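Side-chain contacts in putative 4-Hydroxy-2-oxoglutarate aldolase / 2-dehydro-3-deoxyphosphogluconate aldolase (Yersinia enterocolitica, PDB 3LM7), which belongs to the KDGP aldolase family of the TIM-barrel clan and is a putative aldolase whose function is not established: residues A[149-154]-A[186-191]; A[45-50]-A[54-59]; A[168-173]-A[201-206]. All blocks are in the same frame, centred on the assembly; numbering follows the deposited sequence.

How the interactions relate
All three contacts sit between neighbouring elements of one TIM-barrel-like chain. Interaction 1 is the core one: aliphatic groups of helix 147-156 meet a phenylalanine ring just ahead of strand 189-192. Interactions 2 and 3 are partly buried and each ties a loop that follows a strand to a helix, but their chemistry differs. Interaction 2 adds a tyrosine-carboxylate hydrogen bond to its apolar packing, whereas interaction 3 is van der Waals contact around a beta turn. Interactions 1 and 3 interleave along the chain, their nearest atoms about 7 Å apart. Interaction 2 lies on the opposite side of the chain's centre from both.

Interaction 1. Residues A[149-154]-A[186-191]; sequences TAIAML and TGFWLE
I151 keeps its CG1 branch beside the backbone N (chi1 -75°), which leaves methyl CG2 trans to that N and directed at the chain leaving helix 173-185. F188 CG is roughly anti to its own backbone N (chi1 -150°), which turns the root of the ring to the isoleucine methyl. I151 CG2 sits 3.9 Å from F188 CG, with F188 CB and CD2 almost as near, and the two side chains pass each other running in opposite senses. About a turn further along helix 147-156, L154 takes the far end of the ring. Its CB comes to 3.7 Å from F188 CZ and its CD1 to 4.0 Å from F188 CE2, the leucine lying roughly at right angles to the phenylalanine. Both aliphatic residues reach the ring obliquely.

T186 completes the patch beside I151: OG1 is 3.5 Å from I151 CG2 and 3.8 Å from I151 CD1. That hydroxyl is not left without a polar partner among these methyls, since it hydrogen-bonds back to A182 O in the preceding helical turn. T186 O in turn accepts a hydrogen bond from K155 NZ, a polar link between the end of one helix and the next residue along from L154.

The backbone puts F188 where it is through a Schellman motif. G187, with positive phi, is its C-prime residue, and the bonds F188 N to C183 O and G187 N to A184 O close the helix. L154 and F188 both rest on V162 of strand 161-164, while I151 touches A182. This is the buried helix-to-sheet layer of a TIM barrel, here where the helices before and after strand 161-164 pack side by side.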
# COMPACT_ATOMS: atom_id res chain seq x y z
N THR A 149 12.47 15.43 -0.54
CA THR A 149 12.86 16.00 0.79
C THR A 149 11.63 16.41 1.58
O THR A 149 11.58 16.12 2.78
CB THR A 149 13.81 17.19 0.59
OG1 THR A 149 14.89 16.76 -0.29
CG2 THR A 149 14.40 17.64 2.00
N ALA A 150 10.61 17.04 0.96
CA ALA A 150 9.37 17.41 1.70
C ALA A 150 8.68 16.19 2.22
O ALA A 150 8.22 16.19 3.36
CB ALA A 150 8.37 18.25 0.80
N ILE A 151 8.63 15.11 1.42
CA ILE A 151 8.01 13.86 1.91
C ILE A 151 8.77 13.32 3.13
O ILE A 151 8.18 12.93 4.17
CB ILE A 151 7.99 12.78 0.80
CG1 ILE A 151 6.86 13.15 -0.22
CG2 ILE A 151 7.69 11.44 1.40
CD1 ILE A 151 7.00 12.36 -1.56
N ALA A 152 10.10 13.31 3.02
CA ALA A 152 10.88 12.78 4.15
C ALA A 152 10.64 13.64 5.42
O ALA A 152 10.61 13.12 6.55
CB ALA A 152 12.41 12.74 3.80
N MSE A 153 10.57 14.96 5.25
CA MSE A 153 10.29 15.85 6.44
C MSE A 153 8.89 15.55 7.02
O MSE A 153 8.73 15.48 8.27
CB MSE A 153 10.41 17.35 6.07
CG MSE A 153 11.83 17.67 5.71
SE MSE A 153 12.03 19.51 5.04
CE MSE A 153 11.86 20.42 6.74
N LEU A 154 7.88 15.40 6.16
CA LEU A 154 6.51 15.01 6.64
C LEU A 154 6.57 13.69 7.43
O LEU A 154 6.02 13.62 8.55
CB LEU A 154 5.57 14.88 5.44
CG LEU A 154 5.17 16.26 4.87
CD1 LEU A 154 4.38 16.14 3.61
CD2 LEU A 154 4.31 17.12 5.88
N THR A 186 8.09 6.34 -2.34
CA THR A 186 8.47 6.42 -0.94
C THR A 186 7.41 5.78 -0.05
O THR A 186 7.50 5.92 1.15
CB THR A 186 8.62 7.94 -0.48
OG1 THR A 186 7.41 8.66 -0.77
CG2 THR A 186 9.78 8.62 -1.26
N GLY A 187 6.38 5.15 -0.64
CA GLY A 187 5.32 4.56 0.20
C GLY A 187 4.44 5.59 0.92
O GLY A 187 3.85 5.29 1.95
N PHE A 188 4.35 6.81 0.39
CA PHE A 188 3.59 7.88 1.09
C PHE A 188 2.26 8.12 0.34
O PHE A 188 2.08 7.69 -0.80
CB PHE A 188 4.43 9.18 1.16
CG PHE A 188 4.14 10.04 2.35
CD1 PHE A 188 4.34 9.55 3.66
CD2 PHE A 188 3.75 11.39 2.18
CE1 PHE A 188 4.10 10.38 4.79
CE2 PHE A 188 3.56 12.23 3.31
CZ PHE A 188 3.75 11.71 4.62
N TRP A 189 1.30 8.70 1.05
CA TRP A 189 -0.07 8.85 0.54
C TRP A 189 -0.32 10.24 0.03
O TRP A 189 0.45 11.17 0.32
CB TRP A 189 -1.05 8.48 1.67
CG TRP A 189 -0.75 7.08 2.24
CD1 TRP A 189 -0.03 6.04 1.62
CD2 TRP A 189 -1.17 6.58 3.50
NE1 TRP A 189 0.03 4.96 2.47
CE2 TRP A 189 -0.67 5.25 3.62
CE3 TRP A 189 -1.97 7.12 4.55
CZ2 TRP A 189 -0.91 4.45 4.77
CZ3 TRP A 189 -2.17 6.31 5.75
CH2 TRP A 189 -1.63 4.99 5.81
N LEU A 190 -1.40 10.41 -0.73
CA LEU A 190 -1.59 11.66 -1.43
C LEU A 190 -3.05 12.13 -1.44
O LEU A 190 -3.97 11.31 -1.68
CB LEU A 190 -1.13 11.45 -2.90
CG LEU A 190 -1.14 12.67 -3.88
CD1 LEU A 190 -0.41 13.90 -3.28
CD2 LEU A 190 -0.43 12.25 -5.21
N GLU A 191 -3.25 13.44 -1.21
CA GLU A 191 -4.59 14.00 -1.14
C GLU A 191 -4.67 15.18 -2.09
O GLU A 191 -4.41 16.34 -1.70
CB GLU A 191 -4.90 14.43 0.32
CG GLU A 191 -4.52 13.34 1.35
CD GLU A 191 -5.15 13.56 2.70
OE1 GLU A 191 -6.06 14.42 2.81
OE2 GLU A 191 -4.84 12.78 3.62

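Interaction 2. Residues A[45-50]-A[54-59]; sequences KNYPDV and VKDMRE
Y47 sends its CB toward helix 50-63, across from D56, and a chi1 of -60° keeps CG beside the backbone N. Further out along the ring, CE1 lies 3.3 Å from D56 CB and CE2 3.9 Å from M57 CE, the end of an extended selenomethionine; both approach the ring obliquely. At the tip the phenol OH donates a short hydrogen bond to D56 OD2, 2.6 Å long. The acceptor oxygen lies in the plane of the ring and uses its anti lone pair, the one facing away from OD1, while the carboxylate plane is turned 54° from the ring.

D56 OD1 has its own partner, a salt bridge to K24 NZ, so the carboxylate is gripped at both oxygens; this would probably favour its charged form. At the start of helix 50-63, V54 N donates to V50 O (2.8 Å), and V50 CG1 packs 3.9 Å from V54 CG2. D49 stands at the N-cap.

Helix 50-63 is the connection of a beta-alpha-beta unit between parallel strands 38-43 and 68-71. Y47 and M57 both touch V42 of the first strand, M57 continues to L68 and V70 of the second, and V50 leans on M82, Q85 and Q89 of helix 80-90.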
# COMPACT_ATOMS: atom_id res chain seq x y z
N LYS A 45 -12.96 26.31 12.12
CA LYS A 45 -13.23 27.75 12.01
C LYS A 45 -14.70 28.06 12.28
O LYS A 45 -15.07 29.19 12.59
CB LYS A 45 -12.86 28.17 10.59
CG LYS A 45 -12.36 29.56 10.49
CD LYS A 45 -12.44 29.99 9.04
CE LYS A 45 -11.36 29.34 8.18
NZ LYS A 45 -10.82 30.41 7.29
N ASN A 46 -15.54 27.05 12.19
CA ASN A 46 -16.97 27.20 12.42
C ASN A 46 -17.37 27.22 13.90
O ASN A 46 -18.56 27.21 14.21
CB ASN A 46 -17.74 26.12 11.62
CG ASN A 46 -17.82 26.49 10.17
OD1 ASN A 46 -17.71 27.69 9.86
ND2 ASN A 46 -17.98 25.52 9.27
N TYR A 47 -16.39 27.22 14.81
CA TYR A 47 -16.67 27.10 16.26
C TYR A 47 -15.88 28.13 17.02
O TYR A 47 -14.79 28.50 16.57
CB TYR A 47 -16.30 25.70 16.82
CG TYR A 47 -17.08 24.62 16.14
CD1 TYR A 47 -18.36 24.26 16.59
CD2 TYR A 47 -16.57 24.00 15.00
CE1 TYR A 47 -19.11 23.29 15.90
CE2 TYR A 47 -17.30 23.04 14.31
CZ TYR A 47 -18.57 22.68 14.76
OH TYR A 47 -19.28 21.70 14.04
N PRO A 48 -16.44 28.63 18.15
CA PRO A 48 -15.77 29.72 18.87
C PRO A 48 -14.63 29.25 19.74
O PRO A 48 -13.75 30.04 20.05
CB PRO A 48 -16.90 30.30 19.75
CG PRO A 48 -17.87 29.21 19.90
CD PRO A 48 -17.86 28.54 18.52
N ASP A 49 -14.64 27.99 20.16
CA ASP A 49 -13.54 27.47 20.97
C ASP A 49 -13.37 25.97 20.76
O ASP A 49 -14.22 25.31 20.15
CB ASP A 49 -13.82 27.72 22.48
CG ASP A 49 -15.22 27.31 22.90
OD1 ASP A 49 -15.67 26.17 22.69
OD2 ASP A 49 -15.93 28.14 23.49
N VAL A 50 -12.30 25.44 21.36
CA VAL A 50 -12.03 24.00 21.33
C VAL A 50 -13.15 23.11 21.88
O VAL A 50 -13.60 22.14 21.23
CB VAL A 50 -10.62 23.65 21.95
CG1 VAL A 50 -10.42 22.14 21.97
CG2 VAL A 50 -9.49 24.32 21.17
N VAL A 54 -15.14 20.27 19.76
CA VAL A 54 -15.04 18.88 20.17
C VAL A 54 -16.45 18.30 20.32
O VAL A 54 -16.78 17.28 19.73
CB VAL A 54 -14.24 18.74 21.48
CG1 VAL A 54 -14.35 17.28 22.02
CG2 VAL A 54 -12.76 19.15 21.22
N LYS A 55 -17.28 18.97 21.13
CA LYS A 55 -18.66 18.51 21.38
C LYS A 55 -19.37 18.27 20.04
O LYS A 55 -19.91 17.20 19.80
CB LYS A 55 -19.37 19.62 22.19
CG LYS A 55 -20.39 19.12 23.19
CD LYS A 55 -20.97 20.29 24.01
CE LYS A 55 -22.11 19.80 24.91
NZ LYS A 55 -22.73 18.56 24.30
N ASP A 56 -19.34 19.26 19.14
CA ASP A 56 -20.14 19.15 17.95
C ASP A 56 -19.61 18.07 17.04
O ASP A 56 -20.38 17.32 16.44
CB ASP A 56 -20.23 20.48 17.20
CG ASP A 56 -21.51 20.55 16.32
OD1 ASP A 56 -22.58 20.29 16.89
OD2 ASP A 56 -21.45 20.89 15.11
N MSE A 57 -18.28 18.01 16.89
CA MSE A 57 -17.67 16.99 16.04
C MSE A 57 -17.84 15.55 16.58
O MSE A 57 -17.97 14.62 15.82
CB MSE A 57 -16.15 17.33 15.81
CG MSE A 57 -16.03 18.64 15.05
SE MSE A 57 -14.19 18.80 14.43
CE MSE A 57 -14.22 20.65 13.82
N ARG A 58 -17.89 15.39 17.91
CA ARG A 58 -18.27 14.10 18.47
C ARG A 58 -19.70 13.72 18.06
O ARG A 58 -19.98 12.56 17.75
CB ARG A 58 -18.14 14.13 20.00
CG ARG A 58 -16.74 13.77 20.40
CD ARG A 58 -16.56 14.05 21.88
NE ARG A 58 -15.21 13.79 22.35
CZ ARG A 58 -14.77 14.24 23.53
NH1 ARG A 58 -15.59 14.93 24.34
NH2 ARG A 58 -13.54 13.94 23.95
N GLU A 59 -20.60 14.69 18.00
CA GLU A 59 -21.94 14.36 17.51
C GLU A 59 -21.93 13.89 16.03
O GLU A 59 -22.60 12.92 15.67
CB GLU A 59 -22.89 15.57 17.71
CG GLU A 59 -23.08 16.00 19.14
CD GLU A 59 -24.06 17.21 19.29
OE1 GLU A 59 -25.00 17.32 18.50
OE2 GLU A 59 -23.85 18.01 20.21

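Interaction 3. Residues A[168-173]-A[201-206]; sequences NGLDSI and FEQIVQ
L170 meets Q203 and I204 at the end of the TIM-barrel-like fold where the strands' C-terminal loops lie, the loop after strand 161-164 resting against the first turns of helix 201-211. Both leucine methyls meet Q203 OE1, CD1 at 3.7 Å and CD2 at 3.8 Å. CD2 sits against one face of the Q203 amide and also touches the isoleucine, 3.9 Å from I204 CG1. Q203 reaches this place extended, its CG trans to the backbone N (chi1 180°), and its chain runs roughly at right angles to the leucine. The amide is thus in van der Waals contact with a hydrocarbon tip. Next to it, I204 CD1 rests on the loop backbone, 3.7 Å from G169 O.

The loop's own turns set the backbone from which the end of L170 reaches the helix. N168 to D171 form a type II' beta turn, with G169, of positive phi, at its second position, and L170 to I173 continue as a type I turn leading into helix 173-185. S172, at the N-cap position of that helix, hydrogen-bonds through OG to M167 O, and the backbone of G169 is bonded to that of G194. I204 also touches I196, and its backbone O is hydrogen-bonded to Y176 OH of helix 173-185. The II' turn is closed by D171 N donating to N168 O at 3.0 Å.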
# COMPACT_ATOMS: atom_id res chain seq x y z
N ASN A 168 -5.73 23.78 -8.50
CA ASN A 168 -6.47 24.33 -9.65
C ASN A 168 -6.81 23.27 -10.71
O ASN A 168 -6.47 23.44 -11.88
CB ASN A 168 -5.73 25.54 -10.27
CG ASN A 168 -5.58 26.68 -9.28
OD1 ASN A 168 -6.55 27.08 -8.63
ND2 ASN A 168 -4.37 27.18 -9.12
N GLY A 169 -7.45 22.17 -10.30
CA GLY A 169 -7.89 21.13 -11.24
C GLY A 169 -6.73 20.51 -11.96
O GLY A 169 -5.86 19.94 -11.33
N LEU A 170 -6.69 20.64 -13.29
CA LEU A 170 -5.62 20.03 -14.07
C LEU A 170 -4.49 21.03 -14.38
O LEU A 170 -3.55 20.71 -15.12
CB LEU A 170 -6.19 19.56 -15.40
CG LEU A 170 -7.32 18.52 -15.30
CD1 LEU A 170 -8.03 18.29 -16.65
CD2 LEU A 170 -6.74 17.21 -14.88
N ASP A 171 -4.61 22.23 -13.88
CA ASP A 171 -3.65 23.26 -14.23
C ASP A 171 -2.21 22.96 -13.77
O ASP A 171 -1.27 23.54 -14.29
CB ASP A 171 -4.06 24.58 -13.59
CG ASP A 171 -5.18 25.29 -14.36
OD1 ASP A 171 -5.60 24.82 -15.44
OD2 ASP A 171 -5.60 26.36 -13.87
N SER A 172 -2.05 22.09 -12.76
CA SER A 172 -0.71 21.82 -12.25
C SER A 172 -0.41 20.33 -12.46
O SER A 172 0.25 19.65 -11.64
CB SER A 172 -0.64 22.27 -10.78
OG SER A 172 -1.59 21.54 -10.01
N ILE A 173 -0.87 19.82 -13.60
CA ILE A 173 -0.84 18.37 -13.84
C ILE A 173 0.56 17.76 -13.85
O ILE A 173 0.82 16.71 -13.25
CB ILE A 173 -1.66 17.99 -15.16
CG1 ILE A 173 -2.14 16.58 -15.06
CG2 ILE A 173 -0.99 18.45 -16.43
CD1 ILE A 173 -3.32 16.58 -13.99
N PHE A 201 -12.32 14.47 -12.03
CA PHE A 201 -12.05 13.60 -10.89
C PHE A 201 -11.42 12.33 -11.36
O PHE A 201 -10.40 11.93 -10.82
CB PHE A 201 -13.35 13.29 -10.16
CG PHE A 201 -13.19 12.28 -9.02
CD1 PHE A 201 -12.75 12.71 -7.78
CD2 PHE A 201 -13.52 10.92 -9.22
CE1 PHE A 201 -12.62 11.76 -6.69
CE2 PHE A 201 -13.41 9.98 -8.17
CZ PHE A 201 -12.97 10.39 -6.90
N GLU A 202 -12.02 11.64 -12.35
CA GLU A 202 -11.42 10.38 -12.77
C GLU A 202 -9.94 10.54 -13.21
O GLU A 202 -9.09 9.78 -12.75
CB GLU A 202 -12.21 9.75 -13.95
CG GLU A 202 -11.54 8.47 -14.45
CD GLU A 202 -12.45 7.74 -15.43
OE1 GLU A 202 -13.64 8.09 -15.57
OE2 GLU A 202 -11.96 6.81 -16.03
N GLN A 203 -9.66 11.56 -14.02
CA GLN A 203 -8.31 11.68 -14.52
C GLN A 203 -7.34 11.99 -13.35
O GLN A 203 -6.28 11.41 -13.25
CB GLN A 203 -8.26 12.78 -15.58
CG GLN A 203 -6.82 12.94 -16.14
CD GLN A 203 -6.74 14.10 -17.15
OE1 GLN A 203 -7.77 14.67 -17.51
NE2 GLN A 203 -5.53 14.49 -17.54
N ILE A 204 -7.76 12.83 -12.42
CA ILE A 204 -6.89 13.21 -11.32
C ILE A 204 -6.56 12.02 -10.40
O ILE A 204 -5.39 11.80 -10.02
CB ILE A 204 -7.52 14.44 -10.52
CG1 ILE A 204 -7.28 15.74 -11.32
CG2 ILE A 204 -6.88 14.51 -9.11
CD1 ILE A 204 -8.14 17.01 -10.88
N VAL A 205 -7.58 11.23 -10.08
CA VAL A 205 -7.35 10.01 -9.33
C VAL A 205 -6.58 8.95 -10.14
O VAL A 205 -5.68 8.31 -9.59
CB VAL A 205 -8.68 9.42 -8.76
CG1 VAL A 205 -8.38 8.08 -7.97
CG2 VAL A 205 -9.38 10.49 -7.84
N GLN A 206 -6.86 8.82 -11.43
CA GLN A 206 -6.20 7.80 -12.20
C GLN A 206 -4.69 8.10 -12.22
O GLN A 206 -3.86 7.20 -12.23
CB GLN A 206 -6.70 7.84 -13.64
CG GLN A 206 -6.26 6.64 -14.50
CD GLN A 206 -6.86 5.32 -14.05
OE1 GLN A 206 -8.08 5.13 -14.11
NE2 GLN A 206 -6.01 4.39 -13.62